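Local atomic coordinates of Tol-Pal system protein TolB (Acinetobacter baumannii, PDB entry 7MX5), a protein that is the periplasmic component of the Tol-Pal system and probably helps the outer membrane invaginate during cell division and stay intact. Residues Val85-Tyr90 against His115-Ala120; Val139-Ala144 against Glu148-Gln153; Ile240-Leu245 against Lys251-Asp256. All coordinates share one frame; numbering follows the deposited sequence.

Contact 1 of 3, residues Val85-Tyr90 against His115-Ala120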
loop_
_atom_site.group_PDB
_atom_site.type_symbol
_atom_site.label_atom_id
_atom_site.label_comp_id
_atom_site.label_asym_id
_atom_site.label_seq_id
_atom_site.Cartn_x
_atom_site.Cartn_y
_atom_site.Cartn_z
ATOM N N VAL A 85 -26.533 6.384 -3.982
ATOM C CA VAL A 85 -25.899 7.662 -3.691
ATOM C C VAL A 85 -25.727 8.413 -5.005
ATOM O O VAL A 85 -25.057 7.930 -5.925
ATOM C CB VAL A 85 -24.556 7.496 -2.957
ATOM C CG1 VAL A 85 -23.671 6.460 -3.639
ATOM C CG2 VAL A 85 -23.841 8.837 -2.855
ATOM N N HIS A 86 -26.361 9.577 -5.098
ATOM C CA HIS A 86 -26.199 10.489 -6.225
ATOM C C HIS A 86 -25.341 11.647 -5.740
ATOM O O HIS A 86 -25.792 12.458 -4.925
ATOM C CB HIS A 86 -27.553 10.973 -6.739
ATOM C CG HIS A 86 -27.462 11.824 -7.968
ATOM N ND1 HIS A 86 -28.498 12.628 -8.396
ATOM C CD2 HIS A 86 -26.458 12.000 -8.859
ATOM C CE1 HIS A 86 -28.136 13.259 -9.498
ATOM N NE2 HIS A 86 -26.903 12.895 -9.801
ATOM N N TYR A 87 -24.104 11.720 -6.226
ATOM C CA TYR A 87 -23.151 12.711 -5.755
ATOM C C TYR A 87 -22.599 13.514 -6.924
ATOM O O TYR A 87 -22.572 13.047 -8.066
ATOM C CB TYR A 87 -21.998 12.057 -4.975
ATOM C CG TYR A 87 -21.129 11.132 -5.797
ATOM C CD1 TYR A 87 -21.483 9.804 -5.990
ATOM C CD2 TYR A 87 -19.944 11.584 -6.366
ATOM C CE1 TYR A 87 -20.689 8.953 -6.735
ATOM C CE2 TYR A 87 -19.144 10.740 -7.113
ATOM C CZ TYR A 87 -19.520 9.426 -7.293
ATOM O OH TYR A 87 -18.727 8.582 -8.035
ATOM N N GLN A 88 -22.160 14.735 -6.620
ATOM C CA GLN A 88 -21.602 15.634 -7.619
ATOM C C GLN A 88 -20.339 16.283 -7.072
ATOM O O GLN A 88 -20.142 16.389 -5.859
ATOM C CB GLN A 88 -22.603 16.722 -8.032
ATOM C CG GLN A 88 -23.888 16.200 -8.644
ATOM C CD GLN A 88 -24.892 17.304 -8.912
ATOM O OE1 GLN A 88 -25.110 18.177 -8.071
ATOM N NE2 GLN A 88 -25.510 17.269 -10.086
ATOM N N LEU A 89 -19.482 16.717 -7.993
ATOM C CA LEU A 89 -18.286 17.487 -7.672
ATOM C C LEU A 89 -18.309 18.750 -8.518
ATOM O O LEU A 89 -18.291 18.671 -9.750
ATOM C CB LEU A 89 -17.013 16.679 -7.935
ATOM C CG LEU A 89 -15.684 17.413 -7.736
ATOM C CD1 LEU A 89 -15.624 18.067 -6.364
ATOM C CD2 LEU A 89 -14.510 16.467 -7.936
ATOM N N TYR A 90 -18.352 19.906 -7.863
ATOM C CA TYR A 90 -18.540 21.184 -8.537
ATOM C C TYR A 90 -17.253 21.995 -8.489
ATOM O O TYR A 90 -16.734 22.280 -7.404
ATOM C CB TYR A 90 -19.687 21.971 -7.905
ATOM C CG TYR A 90 -20.130 23.157 -8.730
ATOM C CD1 TYR A 90 -20.946 22.987 -9.841
ATOM C CD2 TYR A 90 -19.730 24.446 -8.403
ATOM C CE1 TYR A 90 -21.354 24.065 -10.600
ATOM C CE2 TYR A 90 -20.134 25.532 -9.156
ATOM C CZ TYR A 90 -20.945 25.335 -10.254
ATOM O OH TYR A 90 -21.351 26.411 -11.010
ATOM N N HIS A 115 -15.324 5.124 -0.106
ATOM C CA HIS A 115 -14.007 5.092 -0.728
ATOM C C HIS A 115 -14.104 5.194 -2.245
ATOM O O HIS A 115 -13.207 5.754 -2.884
ATOM C CB HIS A 115 -13.266 3.818 -0.319
ATOM C CG HIS A 115 -12.981 3.735 1.150
ATOM N ND1 HIS A 115 -12.831 4.851 1.944
ATOM C CD2 HIS A 115 -12.820 2.667 1.967
ATOM C CE1 HIS A 115 -12.591 4.476 3.187
ATOM N NE2 HIS A 115 -12.577 3.156 3.228
ATOM N N MET A 116 -15.180 4.668 -2.836
ATOM C CA MET A 116 -15.374 4.802 -4.276
ATOM C C MET A 116 -15.680 6.246 -4.654
ATOM O O MET A 116 -15.123 6.777 -5.622
ATOM C CB MET A 116 -16.494 3.874 -4.746
ATOM C CG MET A 116 -16.108 2.407 -4.803
ATOM S SD MET A 116 -17.521 1.314 -4.560
ATOM C CE MET A 116 -17.731 0.656 -6.212
ATOM N N VAL A 117 -16.573 6.894 -3.901
ATOM C CA VAL A 117 -16.881 8.299 -4.149
ATOM C C VAL A 117 -15.628 9.151 -3.998
ATOM O O VAL A 117 -15.347 10.024 -4.829
ATOM C CB VAL A 117 -18.004 8.773 -3.208
ATOM C CG1 VAL A 117 -18.209 10.274 -3.333
ATOM C CG2 VAL A 117 -19.296 8.025 -3.505
ATOM N N SER A 118 -14.851 8.903 -2.943
ATOM C CA SER A 118 -13.618 9.654 -2.734
ATOM C C SER A 118 -12.590 9.360 -3.817
ATOM O O SER A 118 -11.823 10.253 -4.199
ATOM C CB SER A 118 -13.042 9.337 -1.356
ATOM O OG SER A 118 -14.032 9.460 -0.350
ATOM N N ASP A 119 -12.550 8.122 -4.317
ATOM C CA ASP A 119 -11.640 7.795 -5.409
ATOM C C ASP A 119 -11.994 8.576 -6.668
ATOM O O ASP A 119 -11.104 9.016 -7.407
ATOM C CB ASP A 119 -11.670 6.292 -5.688
ATOM C CG ASP A 119 -10.693 5.517 -4.825
ATOM O OD1 ASP A 119 -10.094 6.121 -3.912
ATOM O OD2 ASP A 119 -10.523 4.303 -5.061
ATOM N N ALA A 120 -13.290 8.763 -6.926
ATOM C CA ALA A 120 -13.710 9.514 -8.104
ATOM C C ALA A 120 -13.426 11.001 -7.941
ATOM O O ALA A 120 -13.055 11.677 -8.909
ATOM C CB ALA A 120 -15.194 9.275 -8.379
#
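Tyr87 meets Val117 and Ala120 in a buried helix-on-sheet contact of the amino-terminal domain, where helix 110-126 packs on strand 83-91 of a mixed five-stranded sheet. The centre of the contact is a CH-pi interaction. Val117 CG1 stands over one face of the Tyr87 ring, 3.9 Å from its centroid and 15° off the ring normal, while Val117 CG2 covers the same face on the CD1-CE1 side and comes within 3.6 Å of Tyr87 CE1. Both methyls of the valine thus lie over the same aromatic face. The tyrosine takes the uncommon rotamer with CG between its backbone N and carbonyl carbon (chi1 64°), which lays the face of the ring against the valine methyls, the two side chains sliding past each other in opposite directions. The far end of the ring reaches the next turn of the helix, where Ala120 CB lies near the ring plane at the edge, 3.6 Å from Tyr87 OH. The spacing of Val117 and Ala120, three residues along the helix, lets one ring touch both.

Leu89 continues this layer two residues on in the strand, with its side chain against Ile121, Ala124 and Leu125 of the same helix. On the helix side, Val117 also touches Val32 of helix 29-37, while Ser118 and His115 both hydrogen-bond Asp35.

Between the two segments the attraction is made up of dispersion and the weak polarity of methyl C-H groups facing pi electrons, so their fit probably depends on shape rather than on directional polar bonds.

Contact 2 of 3, residues Val139-Ala144 against Glu148-Gln153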
loop_
_atom_site.group_PDB
_atom_site.type_symbol
_atom_site.label_atom_id
_atom_site.label_comp_id
_atom_site.label_asym_id
_atom_site.label_seq_id
_atom_site.Cartn_x
_atom_site.Cartn_y
_atom_site.Cartn_z
ATOM N N VAL A 139 1.292 -8.170 8.974
ATOM C CA VAL A 139 1.462 -9.240 9.949
ATOM C C VAL A 139 1.564 -8.614 11.331
ATOM O O VAL A 139 2.502 -7.857 11.609
ATOM C CB VAL A 139 2.699 -10.102 9.652
ATOM C CG1 VAL A 139 2.845 -11.189 10.706
ATOM C CG2 VAL A 139 2.602 -10.709 8.263
ATOM N N LEU A 140 0.602 -8.930 12.194
ATOM C CA LEU A 140 0.623 -8.479 13.578
ATOM C C LEU A 140 1.428 -9.463 14.416
ATOM O O LEU A 140 1.146 -10.666 14.415
ATOM C CB LEU A 140 -0.798 -8.351 14.130
ATOM C CG LEU A 140 -1.685 -7.276 13.500
ATOM C CD1 LEU A 140 -3.093 -7.343 14.068
ATOM C CD2 LEU A 140 -1.084 -5.897 13.714
ATOM N N ARG A 141 2.430 -8.950 15.124
ATOM C CA ARG A 141 3.278 -9.755 15.994
ATOM C C ARG A 141 3.010 -9.362 17.439
ATOM O O ARG A 141 3.189 -8.198 17.813
ATOM C CB ARG A 141 4.755 -9.566 15.652
ATOM C CG ARG A 141 5.115 -9.925 14.223
ATOM C CD ARG A 141 6.611 -9.799 13.994
ATOM N NE ARG A 141 6.976 -10.029 12.603
ATOM C CZ ARG A 141 8.219 -9.989 12.140
ATOM N NH1 ARG A 141 9.244 -9.735 12.936
ATOM N NH2 ARG A 141 8.436 -10.208 10.847
ATOM N N ASN A 142 2.582 -10.330 18.246
ATOM C CA ASN A 142 2.277 -10.095 19.655
ATOM C C ASN A 142 2.769 -11.281 20.474
ATOM O O ASN A 142 2.075 -12.306 20.575
ATOM C CB ASN A 142 0.783 -9.868 19.871
ATOM C CG ASN A 142 0.486 -9.143 21.169
ATOM O OD1 ASN A 142 1.362 -8.984 22.020
ATOM N ND2 ASN A 142 -0.756 -8.706 21.331
ATOM N N PRO A 143 3.960 -11.183 21.072
ATOM C CA PRO A 143 4.404 -12.247 21.985
ATOM C C PRO A 143 3.588 -12.308 23.262
ATOM O O PRO A 143 3.617 -13.338 23.947
ATOM C CB PRO A 143 5.872 -11.894 22.272
ATOM C CG PRO A 143 6.187 -10.675 21.451
ATOM C CD PRO A 143 4.904 -10.057 21.017
ATOM N N ALA A 144 2.862 -11.243 23.600
ATOM C CA ALA A 144 1.913 -11.260 24.705
ATOM C C ALA A 144 0.619 -11.980 24.351
ATOM O O ALA A 144 -0.368 -11.856 25.083
ATOM C CB ALA A 144 1.608 -9.831 25.162
ATOM N N GLU A 148 -1.809 -16.579 19.360
ATOM C CA GLU A 148 -1.784 -15.862 18.091
ATOM C C GLU A 148 -0.577 -14.935 18.043
ATOM O O GLU A 148 -0.727 -13.716 17.911
ATOM C CB GLU A 148 -3.074 -15.067 17.880
ATOM C CG GLU A 148 -4.335 -15.763 18.358
ATOM C CD GLU A 148 -5.556 -14.870 18.261
ATOM O OE1 GLU A 148 -5.836 -14.363 17.154
ATOM O OE2 GLU A 148 -6.235 -14.673 19.291
ATOM N N ARG A 149 0.625 -15.509 18.155
ATOM C CA ARG A 149 1.839 -14.701 18.150
ATOM C C ARG A 149 1.994 -13.946 16.836
ATOM O O ARG A 149 2.444 -12.794 16.822
ATOM C CB ARG A 149 3.056 -15.588 18.410
ATOM C CG ARG A 149 4.242 -14.861 19.016
ATOM C CD ARG A 149 5.461 -15.766 19.083
ATOM N NE ARG A 149 5.327 -16.782 20.121
ATOM C CZ ARG A 149 5.767 -16.644 21.364
ATOM N NH1 ARG A 149 6.382 -15.542 21.762
ATOM N NH2 ARG A 149 5.584 -17.636 22.231
ATOM N N TYR A 150 1.625 -14.577 15.726
ATOM C CA TYR A 150 1.675 -13.956 14.410
ATOM C C TYR A 150 0.308 -14.086 13.759
ATOM O O TYR A 150 -0.277 -15.174 13.755
ATOM C CB TYR A 150 2.749 -14.602 13.528
ATOM C CG TYR A 150 4.158 -14.457 14.056
ATOM C CD1 TYR A 150 4.646 -15.314 15.034
ATOM C CD2 TYR A 150 5.005 -13.469 13.570
ATOM C CE1 TYR A 150 5.935 -15.190 15.517
ATOM C CE2 TYR A 150 6.296 -13.337 14.047
ATOM C CZ TYR A 150 6.756 -14.200 15.021
ATOM O OH TYR A 150 8.040 -14.073 15.499
ATOM N N THR A 151 -0.199 -12.983 13.216
ATOM C CA THR A 151 -1.506 -12.958 12.571
ATOM C C THR A 151 -1.389 -12.215 11.251
ATOM O O THR A 151 -1.064 -11.023 11.234
ATOM C CB THR A 151 -2.556 -12.295 13.467
ATOM O OG1 THR A 151 -2.696 -13.045 14.680
ATOM C CG2 THR A 151 -3.898 -12.239 12.757
ATOM N N LEU A 152 -1.649 -12.916 10.151
ATOM C CA LEU A 152 -1.682 -12.304 8.830
ATOM C C LEU A 152 -3.072 -11.725 8.594
ATOM O O LEU A 152 -4.068 -12.456 8.627
ATOM C CB LEU A 152 -1.330 -13.322 7.747
ATOM C CG LEU A 152 -1.397 -12.814 6.306
ATOM C CD1 LEU A 152 -0.632 -11.509 6.149
ATOM C CD2 LEU A 152 -0.866 -13.861 5.350
ATOM N N GLN A 153 -3.137 -10.418 8.358
ATOM C CA GLN A 153 -4.401 -9.720 8.192
ATOM C C GLN A 153 -4.382 -8.895 6.915
ATOM O O GLN A 153 -3.323 -8.484 6.433
ATOM C CB GLN A 153 -4.698 -8.803 9.385
ATOM C CG GLN A 153 -5.185 -9.525 10.625
ATOM C CD GLN A 153 -6.007 -8.631 11.529
ATOM O OE1 GLN A 153 -5.831 -7.411 11.543
ATOM N NE2 GLN A 153 -6.913 -9.233 12.291
HETATM O O HOH W 1 -0.484 -11.701 16.208
#
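Leu140 and Thr151 form the hydrogen-bonded pair of this antiparallel contact: Leu140 N donates to Thr151 O over 2.8 Å, and Thr151 N returns a bond to Leu140 O of 2.9 Å. Farther toward the turn, Asn142 N reaches Arg149 O at 2.8 Å. Val139-Leu152 and Arg141-Tyr150 are the flanking non-hydrogen-bonded pairs.

A water adds a second grip on Leu140 O, donating to it at 2.6 Å and also to Glu148 O, while sharing a hydrogen bond with Thr151 OG1. It thereby joins strand 135-141 to Glu148 and Thr151, on either side of the classic beta bulge in which Arg149 and Tyr150 both face Ser168 of the next strand.

Side-chain packing falls on both faces. On one, the extended Arg141 chain runs across the Tyr150 ring, CG and CD each 3.6 Å from Tyr150 CE2, with the guanidinium and ring planes 59° apart; Val139 CG1 approaches the edge of the same ring, and Val139 CG2 lies 3.9 Å from Leu152 CD1. On the other, the Leu140 CD1 methyl makes a van der Waals contact with Gln153 OE1, an amide oxygen hydrogen-bonded to Tyr138 OH. Nearer the turn, the Arg149 chain, bent at chi3, brings NH1 to 3.7 Å from Pro143 CB.

Strand 163-168 borders the hairpin beyond 150-156 and strand 391-397 beyond 135-141, giving the four-stranded antiparallel blade of a beta-propeller, closed here by a strand from the chain's C-terminal end.

Contact 3 of 3, residues Ile240-Leu245 against Lys251-Asp256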
loop_
_atom_site.group_PDB
_atom_site.type_symbol
_atom_site.label_atom_id
_atom_site.label_comp_id
_atom_site.label_asym_id
_atom_site.label_seq_id
_atom_site.Cartn_x
_atom_site.Cartn_y
_atom_site.Cartn_z
ATOM N N ILE A 240 18.634 -16.019 -4.655
ATOM C CA ILE A 240 17.366 -15.742 -5.324
ATOM C C ILE A 240 17.047 -16.881 -6.283
ATOM O O ILE A 240 17.902 -17.301 -7.072
ATOM C CB ILE A 240 17.410 -14.395 -6.065
ATOM C CG1 ILE A 240 17.422 -13.234 -5.070
ATOM C CG2 ILE A 240 16.228 -14.264 -7.015
ATOM C CD1 ILE A 240 18.646 -12.358 -5.180
ATOM N N TYR A 241 15.816 -17.377 -6.215
ATOM C CA TYR A 241 15.324 -18.424 -7.096
ATOM C C TYR A 241 14.069 -17.938 -7.806
ATOM O O TYR A 241 13.290 -17.155 -7.254
ATOM C CB TYR A 241 15.005 -19.701 -6.311
ATOM C CG TYR A 241 16.208 -20.384 -5.706
ATOM C CD1 TYR A 241 16.703 -19.993 -4.468
ATOM C CD2 TYR A 241 16.861 -21.406 -6.378
ATOM C CE1 TYR A 241 17.807 -20.611 -3.914
ATOM C CE2 TYR A 241 17.960 -22.035 -5.825
ATOM C CZ TYR A 241 18.434 -21.629 -4.599
ATOM O OH TYR A 241 19.534 -22.250 -4.055
ATOM N N GLN A 242 13.876 -18.403 -9.036
ATOM C CA GLN A 242 12.643 -18.161 -9.774
ATOM C C GLN A 242 11.897 -19.474 -9.946
ATOM O O GLN A 242 12.472 -20.465 -10.408
ATOM C CB GLN A 242 12.907 -17.531 -11.143
ATOM C CG GLN A 242 11.629 -17.040 -11.814
ATOM C CD GLN A 242 11.860 -16.436 -13.183
ATOM O OE1 GLN A 242 12.960 -16.504 -13.728
ATOM N NE2 GLN A 242 10.817 -15.837 -13.747
ATOM N N MET A 243 10.623 -19.477 -9.577
ATOM C CA MET A 243 9.770 -20.642 -9.740
ATOM C C MET A 243 8.842 -20.459 -10.929
ATOM O O MET A 243 8.381 -19.350 -11.206
ATOM C CB MET A 243 8.937 -20.901 -8.486
ATOM C CG MET A 243 8.584 -22.360 -8.307
ATOM S SD MET A 243 7.283 -22.635 -7.105
ATOM C CE MET A 243 8.020 -23.955 -6.149
ATOM N N ASP A 244 8.578 -21.555 -11.630
ATOM C CA ASP A 244 7.548 -21.602 -12.658
ATOM C C ASP A 244 6.318 -22.263 -12.050
ATOM O O ASP A 244 6.394 -23.402 -11.575
ATOM C CB ASP A 244 8.037 -22.362 -13.890
ATOM C CG ASP A 244 6.945 -22.564 -14.919
ATOM O OD1 ASP A 244 6.094 -21.661 -15.073
ATOM O OD2 ASP A 244 6.942 -23.622 -15.581
ATOM N N LEU A 245 5.193 -21.545 -12.059
ATOM C CA LEU A 245 4.024 -21.985 -11.301
ATOM C C LEU A 245 3.432 -23.278 -11.848
ATOM O O LEU A 245 2.852 -24.060 -11.087
ATOM C CB LEU A 245 2.963 -20.884 -11.296
ATOM C CG LEU A 245 3.324 -19.563 -10.611
ATOM C CD1 LEU A 245 2.066 -18.807 -10.213
ATOM C CD2 LEU A 245 4.218 -19.795 -9.401
ATOM N N LYS A 251 14.917 -23.007 -10.236
ATOM C CA LYS A 251 16.322 -22.915 -10.616
ATOM C C LYS A 251 16.827 -21.518 -10.277
ATOM O O LYS A 251 16.088 -20.538 -10.405
ATOM C CB LYS A 251 16.533 -23.231 -12.101
ATOM C CG LYS A 251 17.529 -24.363 -12.342
ATOM C CD LYS A 251 18.908 -24.015 -11.793
ATOM C CE LYS A 251 19.288 -24.893 -10.605
ATOM N NZ LYS A 251 20.546 -25.651 -10.840
ATOM N N ARG A 252 18.086 -21.439 -9.858
ATOM C CA ARG A 252 18.621 -20.273 -9.172
ATOM C C ARG A 252 19.130 -19.212 -10.143
ATOM O O ARG A 252 19.371 -19.471 -11.325
ATOM C CB ARG A 252 19.740 -20.692 -8.221
ATOM C CG ARG A 252 21.005 -21.173 -8.888
ATOM C CD ARG A 252 22.181 -20.933 -7.968
ATOM N NE ARG A 252 22.585 -19.534 -7.982
ATOM C CZ ARG A 252 23.650 -19.072 -8.621
ATOM N NH1 ARG A 252 24.459 -19.880 -9.286
ATOM N NH2 ARG A 252 23.911 -17.768 -8.590
ATOM N N MET A 253 19.301 -17.997 -9.613
ATOM C CA MET A 253 19.660 -16.852 -10.441
ATOM C C MET A 253 20.889 -16.091 -9.945
ATOM O O MET A 253 21.877 -15.993 -10.679
ATOM C CB MET A 253 18.470 -15.897 -10.570
ATOM C CG MET A 253 17.115 -16.583 -10.551
ATOM S SD MET A 253 16.551 -16.974 -12.219
ATOM C CE MET A 253 15.768 -15.433 -12.668
ATOM N N THR A 254 20.832 -15.499 -8.757
ATOM C CA THR A 254 21.955 -14.637 -8.399
ATOM C C THR A 254 22.775 -14.703 -7.114
ATOM O O THR A 254 23.734 -15.468 -7.003
ATOM C CB THR A 254 21.581 -13.132 -8.552
ATOM O OG1 THR A 254 20.400 -12.969 -9.351
ATOM C CG2 THR A 254 22.727 -12.360 -9.189
ATOM N N ASN A 255 22.376 -13.882 -6.150
ATOM C CA ASN A 255 23.194 -13.647 -4.967
ATOM C C ASN A 255 23.672 -14.538 -3.833
ATOM O O ASN A 255 22.935 -14.869 -2.925
ATOM C CB ASN A 255 22.869 -12.298 -4.393
ATOM C CG ASN A 255 23.941 -11.324 -4.684
ATOM O OD1 ASN A 255 24.439 -10.656 -3.804
ATOM N ND2 ASN A 255 24.356 -11.292 -5.918
ATOM N N ASP A 256 24.953 -14.884 -3.889
ATOM C CA ASP A 256 25.547 -15.580 -2.760
ATOM C C ASP A 256 26.493 -14.606 -2.059
ATOM O O ASP A 256 27.713 -14.777 -2.061
ATOM C CB ASP A 256 26.284 -16.833 -3.269
ATOM C CG ASP A 256 26.711 -17.772 -2.157
ATOM O OD1 ASP A 256 26.977 -17.305 -1.032
ATOM O OD2 ASP A 256 26.797 -18.990 -2.421
#
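Ile240 O accepts the Met253 N-H at 3.0 Å, and this is the stronger of the two backbone bonds joining the segments. The other, from Gln242 N to Lys251 O, is weak at 3.4 Å.

Between these bonds Tyr241 and Arg252 form a non-hydrogen-bonded antiparallel pair. The tyrosine ring lies obliquely against the start of the arginine side chain, Tyr241 CE2 being 3.3 Å from Arg252 CB. Arg252 CG sits between its backbone N and carbonyl carbon (chi1 69°), and a bend at chi3 then turns the guanidinium away from the ring to donate from NH2 to Thr254 O at 2.8 Å.

Strands 239-244 and 249-252 are the last two of a four-stranded propeller blade, so Met253 to Asp256 lead out of its outermost strand towards the next blade. Asn255 OD1 bonds Ser276 OG of that blade.

The Met253 chain, bent at chi2 and chi3, folds over Gln242, its SD 3.8 Å from Gln242 CB and its CE close to Gln242 OE1. Ile240 CG2 is 4.3 Å from Met253 CG, and both residues touch Phe272 of strand 271-276.

In the fold
The three contacts follow one another along the chain without overlapping. Contact 1 belongs to the amino-terminal domain, whereas contacts 2 and 3 join the strands of hairpins in two different blades of the beta-propeller. Helix 110-126 of contact 1 is followed directly by strand 135-141 of contact 2, so the chain passes there from one domain into the other, although the contact centres are 36 Å apart. Contacts 2 and 3 have centres 29 Å apart and nearest atoms about 17 Å apart. Contacts 1 and 3, with centres 45 Å apart, lie on opposite sides of the chain's centre. Together they sample the elongated two-domain build of TolB, with no direct touch between them.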